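Local coordinates for siderophore periplasmic binding protein (Thermobifida fusca, PDB 5DH0) that probably binds the iron-loaded siderophore fuscachelin outside the cell membrane and hands it to an uptake transporter, at residues Asp185-Leu190 with Asp243-Phe248. Numbering follows the deposited sequence.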
loop_
_atom_site.group_PDB
_atom_site.type_symbol
_atom_site.label_atom_id
_atom_site.label_comp_id
_atom_site.label_asym_id
_atom_site.label_seq_id
_atom_site.Cartn_x
_atom_site.Cartn_y
_atom_site.Cartn_z
ATOM N N ASP A 185 11.250 -1.894 0.586
ATOM C CA ASP A 185 10.425 -3.099 0.429
ATOM C C ASP A 185 9.466 -3.413 1.579
ATOM O O ASP A 185 8.559 -4.225 1.413
ATOM C CB ASP A 185 11.321 -4.316 0.215
ATOM C CG ASP A 185 11.885 -4.375 -1.180
ATOM O OD1 ASP A 185 11.098 -4.628 -2.128
ATOM O OD2 ASP A 185 13.113 -4.154 -1.324
ATOM N N THR A 186 9.675 -2.785 2.734
ATOM C CA THR A 186 8.912 -3.108 3.937
ATOM C C THR A 186 7.772 -2.124 4.210
ATOM O O THR A 186 7.980 -0.914 4.291
ATOM C CB THR A 186 9.826 -3.143 5.192
ATOM O OG1 THR A 186 11.003 -3.916 4.919
ATOM C CG2 THR A 186 9.074 -3.726 6.409
ATOM N N THR A 187 6.568 -2.653 4.360
ATOM C CA THR A 187 5.437 -1.850 4.791
ATOM C C THR A 187 5.272 -1.951 6.308
ATOM O O THR A 187 5.162 -3.050 6.852
ATOM C CB THR A 187 4.157 -2.297 4.095
ATOM O OG1 THR A 187 4.334 -2.178 2.678
ATOM C CG2 THR A 187 2.973 -1.436 4.533
ATOM N N PHE A 188 5.280 -0.798 6.979
ATOM C CA PHE A 188 5.109 -0.714 8.431
ATOM C C PHE A 188 3.700 -0.326 8.854
ATOM O O PHE A 188 2.929 0.241 8.072
ATOM C CB PHE A 188 6.083 0.301 9.023
ATOM C CG PHE A 188 7.498 -0.138 8.975
ATOM C CD1 PHE A 188 8.248 0.024 7.820
ATOM C CD2 PHE A 188 8.085 -0.730 10.079
ATOM C CE1 PHE A 188 9.555 -0.400 7.777
ATOM C CE2 PHE A 188 9.392 -1.151 10.035
ATOM C CZ PHE A 188 10.130 -0.985 8.881
ATOM N N ALA A 189 3.372 -0.620 10.108
ATOM C CA ALA A 189 2.136 -0.128 10.708
ATOM C C ALA A 189 2.358 0.092 12.187
ATOM O O ALA A 189 3.007 -0.722 12.848
ATOM C CB ALA A 189 1.003 -1.085 10.480
ATOM N N LEU A 190 1.846 1.211 12.696
ATOM C CA LEU A 190 1.895 1.492 14.119
ATOM C C LEU A 190 0.472 1.532 14.676
ATOM O O LEU A 190 -0.377 2.319 14.228
ATOM C CB LEU A 190 2.625 2.798 14.401
ATOM C CG LEU A 190 2.479 3.197 15.869
ATOM C CD1 LEU A 190 3.069 2.127 16.797
ATOM C CD2 LEU A 190 3.090 4.566 16.134
ATOM N N ASP A 243 -1.589 -5.793 4.551
ATOM C CA ASP A 243 -0.431 -5.398 3.731
ATOM C C ASP A 243 0.819 -5.061 4.538
ATOM O O ASP A 243 1.869 -4.818 3.966
ATOM C CB ASP A 243 -0.777 -4.204 2.835
ATOM C CG ASP A 243 -1.136 -2.949 3.628
ATOM O OD1 ASP A 243 -1.695 -3.092 4.749
ATOM O OD2 ASP A 243 -0.887 -1.826 3.109
ATOM N N ALA A 244 0.715 -5.040 5.858
ATOM C CA ALA A 244 1.872 -4.723 6.692
ATOM C C ALA A 244 2.835 -5.916 6.807
ATOM O O ALA A 244 2.424 -7.042 7.076
ATOM C CB ALA A 244 1.413 -4.279 8.072
ATOM N N ASP A 245 4.119 -5.661 6.609
ATOM C CA ASP A 245 5.137 -6.685 6.797
ATOM C C ASP A 245 5.597 -6.695 8.249
ATOM O O ASP A 245 6.003 -7.717 8.784
ATOM C CB ASP A 245 6.341 -6.427 5.873
ATOM C CG ASP A 245 5.947 -6.323 4.402
ATOM O OD1 ASP A 245 5.114 -7.129 3.935
ATOM O OD2 ASP A 245 6.466 -5.417 3.709
ATOM N N VAL A 246 5.553 -5.518 8.861
ATOM C CA VAL A 246 6.013 -5.280 10.219
ATOM C C VAL A 246 4.980 -4.439 10.960
ATOM O O VAL A 246 4.517 -3.406 10.461
ATOM C CB VAL A 246 7.361 -4.544 10.256
ATOM C CG1 VAL A 246 7.737 -4.189 11.701
ATOM C CG2 VAL A 246 8.439 -5.379 9.594
ATOM N N ILE A 247 4.620 -4.891 12.153
ATOM C CA ILE A 247 3.654 -4.181 12.955
ATOM C C ILE A 247 4.281 -3.784 14.279
ATOM O O ILE A 247 4.823 -4.626 14.987
ATOM C CB ILE A 247 2.406 -5.034 13.197
ATOM C CG1 ILE A 247 1.656 -5.254 11.885
ATOM C CG2 ILE A 247 1.496 -4.373 14.214
ATOM C CD1 ILE A 247 0.339 -6.044 12.077
ATOM N N PHE A 248 4.226 -2.491 14.583
ATOM C CA PHE A 248 4.568 -1.973 15.906
ATOM C C PHE A 248 3.298 -1.735 16.729
ATOM O O PHE A 248 2.272 -1.283 16.193
ATOM C CB PHE A 248 5.330 -0.655 15.793
ATOM C CG PHE A 248 6.763 -0.796 15.393
ATOM C CD1 PHE A 248 7.719 -1.211 16.315
ATOM C CD2 PHE A 248 7.167 -0.464 14.107
ATOM C CE1 PHE A 248 9.061 -1.321 15.942
ATOM C CE2 PHE A 248 8.501 -0.564 13.728
ATOM C CZ PHE A 248 9.447 -0.994 14.643
#
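Two parallel strands of the mixed sheet in the C-terminal lobe of this solute-binding protein, 187-190 and 246-248, pair here, just after helix 180-185 ends. Before regular pairing begins, the carboxylate of Asp245 stands in for a backbone acceptor: its OD2 takes the N-H of Thr187 at 2.8 Å, almost straight at the hydrogen (171°) but from above the carboxylate plane. With CG anti to the carbonyl carbon (chi1 -55°), this acid, short enough to reach a main-chain amide, lies beside its own backbone N, so one residue offers Thr187 both acceptor and donor. Thr187 O answers with two bonds, from Asp245 N at 2.8 Å and Val246 N at 3.2 Å. Ala189 N gives a weak bond to Val246 O, while Phe248 N meets Ala189 O at 2.8 Å.

Phe188, Val246, Leu190 and Phe248 share one face; helix 292-307 packs on all but Leu190. Beta-branched valine and flat rings suit this buried face: Phe188 CD2 lies 3.8 Å from Val246 CG1 and 3.7 Å from CE2 at the Phe248 ring edge. Leu190 crosses Phe248 at about a right angle, CD1 against CB. Ala189 and Ile247 point to the other face, and the small Ala189 CB also meets Ala244 CB, in the preceding loop, at van der Waals distance.

Putting an alanine at Asp245 would probably leave the Thr187 N-H without its carboxylate acceptor. Asp245 takes up both N-H and C=O of Thr187, which probably helps set the register.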